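Local atomic coordinates of ABC transporter, substrate-binding protein (Clostridium perfringens, PDB entry 4EDP), a protein that probably captures a solute outside the cell and hands it to the membrane-embedded permease of an ABC importer. Residues 38-43 and 88-93; 109-114 and 132-137; 265-270 and 281-286; 285-290 and 302-307. All coordinates share one frame; numbering follows the deposited sequence.

Overall arrangement
From the N terminus, contact 1 closes first, pairing strand 37-41 with strand 89-93 around a mostly helical connection that includes strand 65-69. Contact 2 then joins the loop after helix 94-103 to the entry of strand 135-145. After a long passage through residues 146-261, strand 262-269 returns between strands 89-93 and 135-145, antiparallel to both, and contact 3 lays helix 276-286 on it. Contact 4 begins on Y285 and A286, where contact 3 ends, and ties the corner between helices 276-286 and 289-299 to loop 302-307. Contacts 1, 2 and 3 are in series with none nested; all three reach the same sheet, and contact 4 touches contact 2 through S302 and T137.

Contact 1 (38-43 and 88-93); sequences VVSTWG and DITYLA. With ACT (acetate ion), chain F; ACT (acetate ion), chain E.
Backbone hydrogen bonds set the frame: strands 38-41 and 89-93 run parallel, with N-to-C directions 12° apart, V39 paired with I89 and S40 with T90. S40 N gives to I89 O at 2.9 Å and Y91 N to S40 O at 2.8 Å, each nearly along the C=O axis. Upstream, V38 O accepts two N-H groups, D88 N at 3.0 Å on an in-plane lone pair and I89 N at 3.3 Å close to the carbonyl axis.

The carboxylate of D88 extends this pairing before its strand begins. V38 N donates to the anti lone pair of D88 OD2 at 2.9 Å, almost straight (176° at the hydrogen); D88 OD1 is taken by S273 and N275.

The neighbours identify the sheet. Strand order 65-69, 37-41, 89-93, 262-269, 135-145, with 262-269 antiparallel, is that of a class II periplasmic-binding-protein lobe.

Apolar contacts lie on the face bearing V39, I89 and Y91. V39 and I89 stand side by side, pointing the same way, with V39 CG2 against I89 CG1 at 3.8 Å. V39 CG1 meets the ring of Y91 at CD1 and CE1. On the other face, R75 binds S40 OG.

W42 adds an apolar touch at the strand end, CZ3 lying 3.8 Å from Y91 CB. Y91 O lies over one face of the W42 indole, offset toward the rim, and R75 makes a cation-pi contact. An acetate, probably from crystallisation, accepts through OXT from T41 OG1 at 2.6 Å and from G43 N; Y91 OH donates to O of the chain E acetate.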
loop_
_atom_site.group_PDB
_atom_site.type_symbol
_atom_site.label_atom_id
_atom_site.label_comp_id
_atom_site.label_asym_id
_atom_site.label_seq_id
_atom_site.Cartn_x
_atom_site.Cartn_y
_atom_site.Cartn_z
ATOM N N VAL A 38 10.134 11.724 -18.739
ATOM C CA VAL A 38 8.855 12.216 -18.224
ATOM C C VAL A 38 8.305 11.222 -17.206
ATOM O O VAL A 38 8.073 10.053 -17.533
ATOM C CB VAL A 38 7.825 12.428 -19.361
ATOM C CG1 VAL A 38 6.493 12.897 -18.789
ATOM C CG2 VAL A 38 8.367 13.426 -20.386
ATOM N N VAL A 39 8.103 11.689 -15.978
ATOM C CA VAL A 39 7.637 10.827 -14.895
ATOM C C VAL A 39 6.227 11.165 -14.402
ATOM O O VAL A 39 5.966 12.294 -13.985
ATOM C CB VAL A 39 8.590 10.945 -13.688
ATOM C CG1 VAL A 39 8.084 10.097 -12.529
ATOM C CG2 VAL A 39 10.027 10.577 -14.080
ATOM N N SER A 40 5.322 10.193 -14.463
ATOM C CA SER A 40 3.959 10.369 -13.951
ATOM C C SER A 40 3.973 9.954 -12.478
ATOM O O SER A 40 4.245 8.787 -12.167
ATOM C CB SER A 40 2.980 9.514 -14.744
ATOM O OG SER A 40 1.679 9.564 -14.191
ATOM N N THR A 41 3.674 10.888 -11.575
ATOM C CA THR A 41 3.703 10.598 -10.147
ATOM C C THR A 41 2.834 11.579 -9.355
ATOM O O THR A 41 2.290 12.530 -9.915
ATOM C CB THR A 41 5.156 10.634 -9.613
ATOM O OG1 THR A 41 5.221 10.051 -8.300
ATOM C CG2 THR A 41 5.698 12.066 -9.595
ATOM N N TRP A 42 2.694 11.334 -8.057
ATOM C CA TRP A 42 1.879 12.194 -7.188
ATOM C C TRP A 42 2.526 13.550 -6.952
ATOM O O TRP A 42 1.838 14.576 -6.887
ATOM C CB TRP A 42 1.650 11.526 -5.827
ATOM C CG TRP A 42 1.003 10.176 -5.922
ATOM C CD1 TRP A 42 -0.332 9.909 -6.000
ATOM C CD2 TRP A 42 1.668 8.906 -5.947
ATOM N NE1 TRP A 42 -0.538 8.554 -6.086
ATOM C CE2 TRP A 42 0.674 7.918 -6.046
ATOM C CE3 TRP A 42 3.005 8.513 -5.897
ATOM C CZ2 TRP A 42 0.977 6.555 -6.095
ATOM C CZ3 TRP A 42 3.302 7.150 -5.935
ATOM C CH2 TRP A 42 2.295 6.200 -6.042
ATOM N N GLY A 43 3.844 13.565 -6.811
ATOM C CA GLY A 43 4.546 14.815 -6.557
ATOM C C GLY A 43 4.226 15.392 -5.186
ATOM O O GLY A 43 4.059 16.608 -5.030
ATOM N N ASP A 88 7.125 8.341 -19.752
ATOM C CA ASP A 88 8.133 7.270 -19.836
ATOM C C ASP A 88 7.964 6.264 -18.683
ATOM O O ASP A 88 7.977 5.043 -18.872
ATOM C CB ASP A 88 9.530 7.880 -19.809
ATOM C CG ASP A 88 9.831 8.709 -21.057
ATOM O OD1 ASP A 88 9.691 8.155 -22.177
ATOM O OD2 ASP A 88 10.247 9.886 -20.924
ATOM N N ILE A 89 7.844 6.781 -17.477
ATOM C CA ILE A 89 7.636 5.891 -16.341
ATOM C C ILE A 89 6.503 6.389 -15.474
ATOM O O ILE A 89 6.286 7.596 -15.344
ATOM C CB ILE A 89 8.879 5.655 -15.496
ATOM C CG1 ILE A 89 9.349 6.918 -14.831
ATOM C CG2 ILE A 89 10.001 5.002 -16.321
ATOM C CD1 ILE A 89 10.255 6.615 -13.691
ATOM N N THR A 90 5.808 5.438 -14.859
ATOM C CA THR A 90 4.633 5.723 -14.073
ATOM C C THR A 90 4.647 5.123 -12.678
ATOM O O THR A 90 4.819 3.907 -12.508
ATOM C CB THR A 90 3.400 5.170 -14.817
ATOM O OG1 THR A 90 3.290 5.800 -16.112
ATOM C CG2 THR A 90 2.114 5.396 -14.023
ATOM N N TYR A 91 4.476 5.991 -11.693
ATOM C CA TYR A 91 4.377 5.601 -10.277
ATOM C C TYR A 91 2.885 5.469 -9.919
ATOM O O TYR A 91 2.113 6.408 -10.122
ATOM C CB TYR A 91 4.972 6.673 -9.354
ATOM C CG TYR A 91 6.473 6.754 -9.164
ATOM C CD1 TYR A 91 7.300 7.317 -10.119
ATOM C CD2 TYR A 91 7.053 6.342 -7.971
ATOM C CE1 TYR A 91 8.680 7.428 -9.902
ATOM C CE2 TYR A 91 8.412 6.443 -7.751
ATOM C CZ TYR A 91 9.224 6.989 -8.723
ATOM O OH TYR A 91 10.567 7.104 -8.495
ATOM N N LEU A 92 2.474 4.316 -9.395
ATOM C CA LEU A 92 1.089 4.090 -8.965
ATOM C C LEU A 92 1.025 3.108 -7.809
ATOM O O LEU A 92 1.950 2.318 -7.582
ATOM C CB LEU A 92 0.233 3.470 -10.096
ATOM C CG LEU A 92 -0.076 4.280 -11.370
ATOM C CD1 LEU A 92 -0.591 3.376 -12.504
ATOM C CD2 LEU A 92 -1.057 5.394 -11.033
ATOM N N ALA A 93 -0.072 3.178 -7.063
ATOM C CA ALA A 93 -0.361 2.170 -6.064
ATOM C C ALA A 93 -0.570 0.891 -6.894
ATOM O O ALA A 93 -1.084 0.945 -8.019
ATOM C CB ALA A 93 -1.622 2.520 -5.278
HETATM C C ACT F . 5.684 10.770 -5.011
HETATM O O ACT F . 5.060 11.264 -4.045
HETATM O OXT ACT F . 5.538 11.351 -6.115
HETATM C CH3 ACT F . 6.557 9.556 -4.848
HETATM C C ACT E . 10.883 6.930 -4.963
HETATM O O ACT E . 11.404 6.568 -6.053
HETATM O OXT ACT E . 11.238 6.296 -3.934
HETATM C CH3 ACT E . 9.899 8.060 -4.870
#

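Contact 2 (109-114 and 132-137); sequences LDYSKI and YGPAYT. With ACT (acetate ion), chain H.
Y111 meets segment 132-137 tip first. Its phenol oxygen OH donates to Y132 O at 2.6 Å, and it approaches almost along the carbonyl axis, with a C=O...O angle of 168°. Both Y132 O and P134 CB lie at the edge of the Y111 ring, near its plane, so the ring is directed at the backbone rather than laid upon it. Y111 OH also rests 3.4 Å from P134 CB and against the CD atom of the same proline. The backbone N of P134 is near as well but has no hydrogen to share, which leaves Y132 O as the acceptor.

L109 comes in beside this tip. With CG anti to the carbonyl carbon (chi1 -57°) and CD1 continuing extended, L109 CD1 reaches Y132 O at 3.7 Å and P134 CD at 3.9 Å, and the leucine and proline side chains cross at about a right angle. Helix 276-286 adds Y280 against L109 and I283 against P134.

The CB of Y132 points away from segment 109-114. Y132 OH donates at 2.6 Å to oxygen O of an acetate, probably from the crystallisation liquor, which K271 NZ also binds.

D110 braces the short 3-10 turn 111-113 that carries Y111: its OD1 accepts two bonds from above the carboxylate plane, from S112 N at 3.0 Å and S112 OG at 2.7 Å. The first of these closes an Asx turn. The arrangement fastens this loop to the chain entering strand 135-145, where P134 pairs through its backbone with I267 in the central sheet of a solute-binding-protein lobe.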
loop_
_atom_site.group_PDB
_atom_site.type_symbol
_atom_site.label_atom_id
_atom_site.label_comp_id
_atom_site.label_asym_id
_atom_site.label_seq_id
_atom_site.Cartn_x
_atom_site.Cartn_y
_atom_site.Cartn_z
ATOM N N LEU A 109 8.549 -6.292 -18.081
ATOM C CA LEU A 109 9.960 -5.917 -17.957
ATOM C C LEU A 109 11.020 -6.992 -18.048
ATOM O O LEU A 109 10.827 -8.114 -17.596
ATOM C CB LEU A 109 10.153 -5.164 -16.653
ATOM C CG LEU A 109 9.304 -3.903 -16.438
ATOM C CD1 LEU A 109 9.708 -3.255 -15.103
ATOM C CD2 LEU A 109 9.469 -2.911 -17.604
ATOM N N ASP A 110 12.141 -6.614 -18.650
ATOM C CA ASP A 110 13.300 -7.483 -18.763
ATOM C C ASP A 110 14.116 -7.212 -17.511
ATOM O O ASP A 110 14.861 -6.245 -17.439
ATOM C CB ASP A 110 14.084 -7.169 -20.022
ATOM C CG ASP A 110 15.341 -7.992 -20.149
ATOM O OD1 ASP A 110 15.640 -8.799 -19.242
ATOM O OD2 ASP A 110 16.033 -7.820 -21.170
ATOM N N TYR A 111 13.951 -8.063 -16.506
ATOM C CA TYR A 111 14.654 -7.872 -15.246
ATOM C C TYR A 111 16.170 -8.070 -15.318
ATOM O O TYR A 111 16.872 -7.793 -14.336
ATOM C CB TYR A 111 14.008 -8.695 -14.106
ATOM C CG TYR A 111 12.801 -8.002 -13.516
ATOM C CD1 TYR A 111 11.533 -8.173 -14.049
ATOM C CD2 TYR A 111 12.952 -7.100 -12.468
ATOM C CE1 TYR A 111 10.440 -7.501 -13.521
ATOM C CE2 TYR A 111 11.885 -6.449 -11.932
ATOM C CZ TYR A 111 10.630 -6.631 -12.461
ATOM O OH TYR A 111 9.568 -5.955 -11.878
ATOM N N SER A 112 16.687 -8.512 -16.461
ATOM C CA SER A 112 18.136 -8.635 -16.601
ATOM C C SER A 112 18.737 -7.211 -16.614
ATOM O O SER A 112 19.936 -7.032 -16.406
ATOM C CB SER A 112 18.537 -9.410 -17.862
ATOM O OG SER A 112 18.296 -8.692 -19.059
ATOM N N LYS A 113 17.882 -6.213 -16.841
ATOM C CA LYS A 113 18.280 -4.798 -16.869
ATOM C C LYS A 113 18.040 -4.087 -15.540
ATOM O O LYS A 113 18.283 -2.880 -15.411
ATOM C CB LYS A 113 17.476 -4.080 -17.959
ATOM C CG LYS A 113 17.851 -4.454 -19.374
ATOM C CD LYS A 113 16.823 -3.866 -20.357
ATOM C CE LYS A 113 17.406 -3.590 -21.709
ATOM N NZ LYS A 113 18.286 -2.380 -21.635
ATOM N N ILE A 114 17.560 -4.827 -14.546
ATOM C CA ILE A 114 17.251 -4.260 -13.232
ATOM C C ILE A 114 17.902 -5.166 -12.176
ATOM O O ILE A 114 17.212 -5.814 -11.376
ATOM C CB ILE A 114 15.720 -4.171 -13.025
ATOM C CG1 ILE A 114 15.045 -3.546 -14.255
ATOM C CG2 ILE A 114 15.367 -3.395 -11.719
ATOM C CD1 ILE A 114 13.508 -3.391 -14.133
ATOM N N TYR A 132 5.635 -7.221 -14.409
ATOM C CA TYR A 132 5.570 -5.825 -14.803
ATOM C C TYR A 132 6.372 -4.978 -13.794
ATOM O O TYR A 132 7.399 -5.438 -13.280
ATOM C CB TYR A 132 4.113 -5.393 -14.995
ATOM C CG TYR A 132 3.470 -6.122 -16.159
ATOM C CD1 TYR A 132 2.957 -7.402 -16.003
ATOM C CD2 TYR A 132 3.404 -5.542 -17.418
ATOM C CE1 TYR A 132 2.404 -8.090 -17.075
ATOM C CE2 TYR A 132 2.849 -6.215 -18.491
ATOM C CZ TYR A 132 2.340 -7.490 -18.304
ATOM O OH TYR A 132 1.779 -8.166 -19.369
ATOM N N GLY A 133 5.943 -3.751 -13.535
ATOM C CA GLY A 133 6.673 -2.871 -12.659
ATOM C C GLY A 133 6.874 -3.373 -11.250
ATOM O O GLY A 133 5.954 -3.887 -10.646
ATOM N N PRO A 134 8.083 -3.197 -10.707
ATOM C CA PRO A 134 8.325 -3.692 -9.351
ATOM C C PRO A 134 7.881 -2.728 -8.260
ATOM O O PRO A 134 7.768 -1.508 -8.500
ATOM C CB PRO A 134 9.856 -3.796 -9.296
ATOM C CG PRO A 134 10.329 -2.704 -10.193
ATOM C CD PRO A 134 9.284 -2.584 -11.292
ATOM N N ALA A 135 7.616 -3.267 -7.074
ATOM C CA ALA A 135 7.349 -2.410 -5.915
ATOM C C ALA A 135 8.638 -1.682 -5.578
ATOM O O ALA A 135 9.688 -2.297 -5.596
ATOM C CB ALA A 135 6.953 -3.234 -4.696
ATOM N N TYR A 136 8.554 -0.391 -5.248
ATOM C CA TYR A 136 9.725 0.371 -4.793
ATOM C C TYR A 136 9.555 0.743 -3.298
ATOM O O TYR A 136 10.496 1.238 -2.657
ATOM C CB TYR A 136 9.961 1.656 -5.631
ATOM C CG TYR A 136 8.869 2.668 -5.457
ATOM C CD1 TYR A 136 7.699 2.585 -6.202
ATOM C CD2 TYR A 136 8.959 3.660 -4.485
ATOM C CE1 TYR A 136 6.666 3.477 -6.011
ATOM C CE2 TYR A 136 7.933 4.571 -4.298
ATOM C CZ TYR A 136 6.792 4.471 -5.059
ATOM O OH TYR A 136 5.751 5.358 -4.860
ATOM N N THR A 137 8.344 0.571 -2.762
ATOM C CA THR A 137 8.068 0.833 -1.363
ATOM C C THR A 137 6.891 -0.038 -0.960
ATOM O O THR A 137 6.171 -0.587 -1.825
ATOM C CB THR A 137 7.743 2.326 -1.088
ATOM O OG1 THR A 137 7.753 2.586 0.317
ATOM C CG2 THR A 137 6.350 2.710 -1.671
HETATM C C ACT H . 0.047 -6.578 -21.800
HETATM O O ACT H . 1.250 -6.754 -21.514
HETATM O OXT ACT H . -0.158 -6.003 -22.889
HETATM C CH3 ACT H . -1.079 -7.023 -20.908
#

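Contact 3 (265-270 and 281-286); sequences NTININ and EFINYA
F282 O is gripped once among the residues of segments 265-270 and 281-286, by A286 N at 2.8 Å, an i-to-i+4 bond of helix 276-286; E281 O receives Y285 N in the same way. These bonds stay inside the helix, and what joins it to strand 262-269 is apolar. This is the helix-on-sheet layer of an alpha/beta solute-binding lobe: the strand and helix segments run nearly antiparallel, at 163°, with axes 9.5 Å apart at closest.

I267 and I283 both point their CB atoms at the opposite segment and slide past each other in opposite directions. I267 CG2 lies 3.8 Å from I283 CG1. In I283, CG1 is anti to the carbonyl carbon and the chain continues extended (chi2 180°), which carries CD1 forward to the strand. There it lies 3.8 Å from I267 O and against I269 CG1 at 3.6 Å, so a single methyl spans two strand residues of one face.

The CG1 branch of I267 ends between F282 and A286, CD1 lying at the edge of the F282 ring, near its plane, 4.4 Å from CE2. F282 in turn packs on I89 and Y91 of the neighbouring strand and meets F57 edge-to-face. N268, its CB directed away from the helix, accepts at OD1 from G133 N. I267 CD1 also meets the CB methyl of A286, at 3.7 Å.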
loop_
_atom_site.group_PDB
_atom_site.type_symbol
_atom_site.label_atom_id
_atom_site.label_comp_id
_atom_site.label_asym_id
_atom_site.label_seq_id
_atom_site.Cartn_x
_atom_site.Cartn_y
_atom_site.Cartn_z
ATOM N N ASN A 265 3.570 0.296 -3.743
ATOM C CA ASN A 265 3.488 1.265 -4.818
ATOM C C ASN A 265 4.559 0.743 -5.774
ATOM O O ASN A 265 5.615 0.282 -5.338
ATOM C CB ASN A 265 3.782 2.700 -4.388
ATOM C CG ASN A 265 2.729 3.243 -3.439
ATOM O OD1 ASN A 265 1.584 2.775 -3.429
ATOM N ND2 ASN A 265 3.099 4.245 -2.667
ATOM N N THR A 266 4.301 0.818 -7.072
ATOM C CA THR A 266 5.217 0.290 -8.058
ATOM C C THR A 266 5.584 1.305 -9.125
ATOM O O THR A 266 4.941 2.341 -9.249
ATOM C CB THR A 266 4.568 -0.913 -8.793
ATOM O OG1 THR A 266 3.475 -0.466 -9.604
ATOM C CG2 THR A 266 4.087 -1.992 -7.809
ATOM N N ILE A 267 6.620 0.995 -9.902
ATOM C CA ILE A 267 7.035 1.857 -11.018
ATOM C C ILE A 267 7.014 1.006 -12.279
ATOM O O ILE A 267 7.639 -0.063 -12.329
ATOM C CB ILE A 267 8.471 2.418 -10.882
ATOM C CG1 ILE A 267 8.694 3.069 -9.530
ATOM C CG2 ILE A 267 8.776 3.403 -12.037
ATOM C CD1 ILE A 267 10.146 3.468 -9.269
ATOM N N ASN A 268 6.288 1.482 -13.284
ATOM C CA ASN A 268 6.172 0.828 -14.582
ATOM C C ASN A 268 6.749 1.656 -15.719
ATOM O O ASN A 268 6.842 2.900 -15.628
ATOM C CB ASN A 268 4.692 0.569 -14.878
ATOM C CG ASN A 268 4.204 -0.683 -14.247
ATOM O OD1 ASN A 268 4.387 -1.764 -14.810
ATOM N ND2 ASN A 268 3.548 -0.561 -13.076
ATOM N N ILE A 269 7.145 0.968 -16.780
ATOM C CA ILE A 269 7.623 1.622 -17.979
ATOM C C ILE A 269 6.472 1.653 -18.982
ATOM O O ILE A 269 5.881 0.622 -19.306
ATOM C CB ILE A 269 8.830 0.895 -18.629
ATOM C CG1 ILE A 269 10.030 0.899 -17.681
ATOM C CG2 ILE A 269 9.208 1.587 -19.943
ATOM C CD1 ILE A 269 11.305 0.242 -18.260
ATOM N N ASN A 270 6.130 2.843 -19.459
ATOM C CA ASN A 270 5.046 2.963 -20.434
ATOM C C ASN A 270 5.433 2.377 -21.783
ATOM O O ASN A 270 6.525 2.584 -22.285
ATOM C CB ASN A 270 4.572 4.403 -20.576
ATOM C CG ASN A 270 4.002 4.930 -19.310
ATOM O OD1 ASN A 270 4.686 4.965 -18.280
ATOM N ND2 ASN A 270 2.738 5.366 -19.358
ATOM N N GLU A 281 17.195 2.199 -16.362
ATOM C CA GLU A 281 18.235 2.706 -15.466
ATOM C C GLU A 281 17.604 3.377 -14.256
ATOM O O GLU A 281 18.073 3.217 -13.124
ATOM C CB GLU A 281 19.185 3.683 -16.202
ATOM C CG GLU A 281 20.096 2.995 -17.205
ATOM C CD GLU A 281 20.927 3.964 -18.031
ATOM O OE1 GLU A 281 20.636 5.173 -18.035
ATOM O OE2 GLU A 281 21.858 3.504 -18.703
ATOM N N PHE A 282 16.532 4.123 -14.482
ATOM C CA PHE A 282 15.882 4.801 -13.391
ATOM C C PHE A 282 15.237 3.841 -12.389
ATOM O O PHE A 282 15.362 4.043 -11.171
ATOM C CB PHE A 282 14.834 5.805 -13.867
ATOM C CG PHE A 282 14.211 6.549 -12.733
ATOM C CD1 PHE A 282 14.771 7.716 -12.269
ATOM C CD2 PHE A 282 13.114 6.037 -12.080
ATOM C CE1 PHE A 282 14.232 8.378 -11.184
ATOM C CE2 PHE A 282 12.558 6.700 -10.998
ATOM C CZ PHE A 282 13.114 7.869 -10.553
ATOM N N ILE A 283 14.560 2.807 -12.875
ATOM C CA ILE A 283 13.919 1.841 -11.961
ATOM C C ILE A 283 14.993 1.154 -11.130
ATOM O O ILE A 283 14.855 0.992 -9.904
ATOM C CB ILE A 283 13.018 0.838 -12.715
ATOM C CG1 ILE A 283 11.847 1.582 -13.366
ATOM C CG2 ILE A 283 12.509 -0.290 -11.761
ATOM C CD1 ILE A 283 10.860 0.698 -14.159
ATOM N N ASN A 284 16.083 0.766 -11.789
ATOM C CA ASN A 284 17.199 0.128 -11.099
ATOM C C ASN A 284 17.762 1.059 -10.021
ATOM O O ASN A 284 18.098 0.628 -8.913
ATOM C CB ASN A 284 18.293 -0.279 -12.083
ATOM C CG ASN A 284 19.341 -1.153 -11.445
ATOM O OD1 ASN A 284 19.031 -2.190 -10.863
ATOM N ND2 ASN A 284 20.595 -0.756 -11.572
ATOM N N TYR A 285 17.838 2.349 -10.341
ATOM C CA TYR A 285 18.287 3.366 -9.397
ATOM C C TYR A 285 17.326 3.494 -8.210
ATOM O O TYR A 285 17.765 3.539 -7.044
ATOM C CB TYR A 285 18.423 4.691 -10.157
ATOM C CG TYR A 285 18.480 5.965 -9.350
ATOM C CD1 TYR A 285 19.678 6.432 -8.807
ATOM C CD2 TYR A 285 17.348 6.749 -9.206
ATOM C CE1 TYR A 285 19.729 7.646 -8.088
ATOM C CE2 TYR A 285 17.384 7.947 -8.498
ATOM C CZ TYR A 285 18.575 8.383 -7.941
ATOM O OH TYR A 285 18.592 9.572 -7.243
ATOM N N ALA A 286 16.022 3.513 -8.495
ATOM C CA ALA A 286 15.006 3.648 -7.434
ATOM C C ALA A 286 15.038 2.481 -6.423
ATOM O O ALA A 286 14.660 2.645 -5.252
ATOM C CB ALA A 286 13.605 3.798 -8.044
#

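Contact 4 (285-290 and 302-307); sequences YALSKE and SPVNKE
V304 opens the contact, its CG2 3.9 Å from L287 CD2 where the two side chains cross obliquely. The partner is a corner between two helices of the solute-binding lobe: helix 276-286 gives way near L287, and S288 is the N-cap of helix 289-299, its OG weakly capping V291 N. S288 OG also donates at 2.6 Å to Y285 O, on an in-plane lone pair, and S288 N gives to the same oxygen.

N305 carries the polar link. With CG anti to the backbone N (chi1 -176°), its side chain extends to the corner, and ND2 donates to L287 O at 3.0 Å. The bond is well formed, 170° at the hydrogen, with the acceptor only 6° out of the amide plane. ND2 also donates to E119, while Q292 OE1 accepts from the backbone N of V304 and of N305.

The other end of the amide faces its own chain. N305 OD1 accepts from E307 N at 2.7 Å, an Asx turn, which pins the amide at both ends.

E307 closes the contact through its backbone. K289 runs alongside, extended up to a bend at chi4, and its NZ goes to a salt bridge with E293; its CE carbon comes 3.4 Å from E307 O.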
loop_
_atom_site.group_PDB
_atom_site.type_symbol
_atom_site.label_atom_id
_atom_site.label_comp_id
_atom_site.label_asym_id
_atom_site.label_seq_id
_atom_site.Cartn_x
_atom_site.Cartn_y
_atom_site.Cartn_z
ATOM N N TYR A 285 17.838 2.349 -10.341
ATOM C CA TYR A 285 18.287 3.366 -9.397
ATOM C C TYR A 285 17.326 3.494 -8.210
ATOM O O TYR A 285 17.765 3.539 -7.044
ATOM C CB TYR A 285 18.423 4.691 -10.157
ATOM C CG TYR A 285 18.480 5.965 -9.350
ATOM C CD1 TYR A 285 19.678 6.432 -8.807
ATOM C CD2 TYR A 285 17.348 6.749 -9.206
ATOM C CE1 TYR A 285 19.729 7.646 -8.088
ATOM C CE2 TYR A 285 17.384 7.947 -8.498
ATOM C CZ TYR A 285 18.575 8.383 -7.941
ATOM O OH TYR A 285 18.592 9.572 -7.243
ATOM N N ALA A 286 16.022 3.513 -8.495
ATOM C CA ALA A 286 15.006 3.648 -7.434
ATOM C C ALA A 286 15.038 2.481 -6.423
ATOM O O ALA A 286 14.660 2.645 -5.252
ATOM C CB ALA A 286 13.605 3.798 -8.044
ATOM N N LEU A 287 15.515 1.324 -6.887
ATOM C CA LEU A 287 15.618 0.118 -6.076
ATOM C C LEU A 287 16.976 -0.022 -5.394
ATOM O O LEU A 287 17.149 -0.911 -4.571
ATOM C CB LEU A 287 15.355 -1.139 -6.938
ATOM C CG LEU A 287 13.948 -1.324 -7.527
ATOM C CD1 LEU A 287 13.818 -2.585 -8.449
ATOM C CD2 LEU A 287 12.919 -1.376 -6.416
ATOM N N SER A 288 17.918 0.865 -5.708
ATOM C CA SER A 288 19.260 0.789 -5.129
ATOM C C SER A 288 19.239 1.029 -3.618
ATOM O O SER A 288 18.388 1.749 -3.091
ATOM C CB SER A 288 20.221 1.775 -5.808
ATOM O OG SER A 288 19.903 3.135 -5.538
ATOM N N LYS A 289 20.209 0.440 -2.931
ATOM C CA LYS A 289 20.313 0.570 -1.486
ATOM C C LYS A 289 20.384 2.043 -1.058
ATOM O O LYS A 289 19.693 2.449 -0.132
ATOM C CB LYS A 289 21.533 -0.210 -1.001
ATOM C CG LYS A 289 21.876 -0.061 0.489
ATOM C CD LYS A 289 23.146 -0.874 0.822
ATOM C CE LYS A 289 23.642 -0.641 2.239
ATOM N NZ LYS A 289 24.033 0.791 2.445
ATOM N N GLU A 290 21.184 2.837 -1.757
ATOM C CA GLU A 290 21.330 4.254 -1.415
ATOM C C GLU A 290 20.015 5.031 -1.552
ATOM O O GLU A 290 19.642 5.766 -0.647
ATOM C CB GLU A 290 22.438 4.919 -2.236
ATOM C CG GLU A 290 22.621 6.408 -1.884
ATOM C CD GLU A 290 23.738 7.102 -2.659
ATOM O OE1 GLU A 290 23.852 8.343 -2.542
ATOM O OE2 GLU A 290 24.498 6.418 -3.379
ATOM N N SER A 302 8.817 3.135 3.330
ATOM C CA SER A 302 9.329 1.878 3.838
ATOM C C SER A 302 10.088 1.197 2.685
ATOM O O SER A 302 9.594 1.128 1.552
ATOM C CB SER A 302 8.217 0.955 4.326
ATOM O OG SER A 302 7.543 1.479 5.471
ATOM N N PRO A 303 11.270 0.674 2.977
ATOM C CA PRO A 303 12.071 0.084 1.915
ATOM C C PRO A 303 11.679 -1.311 1.491
ATOM O O PRO A 303 11.128 -2.089 2.284
ATOM C CB PRO A 303 13.460 0.048 2.528
ATOM C CG PRO A 303 13.205 -0.109 4.007
ATOM C CD PRO A 303 11.993 0.721 4.261
ATOM N N VAL A 304 11.923 -1.608 0.220
ATOM C CA VAL A 304 11.741 -2.972 -0.289
ATOM C C VAL A 304 13.120 -3.636 -0.429
ATOM O O VAL A 304 13.207 -4.855 -0.594
ATOM C CB VAL A 304 11.000 -3.042 -1.647
ATOM C CG1 VAL A 304 9.558 -2.503 -1.512
ATOM C CG2 VAL A 304 11.771 -2.292 -2.756
ATOM N N ASN A 305 14.198 -2.844 -0.361
ATOM C CA ASN A 305 15.542 -3.377 -0.479
ATOM C C ASN A 305 15.976 -3.899 0.888
ATOM O O ASN A 305 16.099 -3.125 1.831
ATOM C CB ASN A 305 16.507 -2.296 -1.028
ATOM C CG ASN A 305 17.914 -2.815 -1.261
ATOM O OD1 ASN A 305 18.484 -3.528 -0.420
ATOM N ND2 ASN A 305 18.525 -2.396 -2.383
ATOM N N LYS A 306 16.194 -5.214 0.986
ATOM C CA LYS A 306 16.559 -5.845 2.258
ATOM C C LYS A 306 17.961 -5.516 2.768
ATOM O O LYS A 306 18.314 -5.890 3.898
ATOM C CB LYS A 306 16.375 -7.377 2.168
ATOM C CG LYS A 306 17.311 -8.081 1.238
ATOM C CD LYS A 306 16.900 -9.548 1.064
ATOM C CE LYS A 306 17.784 -10.230 0.047
ATOM N NZ LYS A 306 17.473 -11.687 -0.074
ATOM N N GLU A 307 18.763 -4.826 1.971
ATOM C CA GLU A 307 20.123 -4.498 2.387
ATOM C C GLU A 307 20.285 -3.140 3.052
ATOM O O GLU A 307 21.389 -2.795 3.481
ATOM C CB GLU A 307 21.042 -4.518 1.168
ATOM C CG GLU A 307 20.980 -5.810 0.366
ATOM C CD GLU A 307 21.445 -7.017 1.156
ATOM O OE1 GLU A 307 22.067 -6.825 2.224
ATOM O OE2 GLU A 307 21.197 -8.161 0.701
#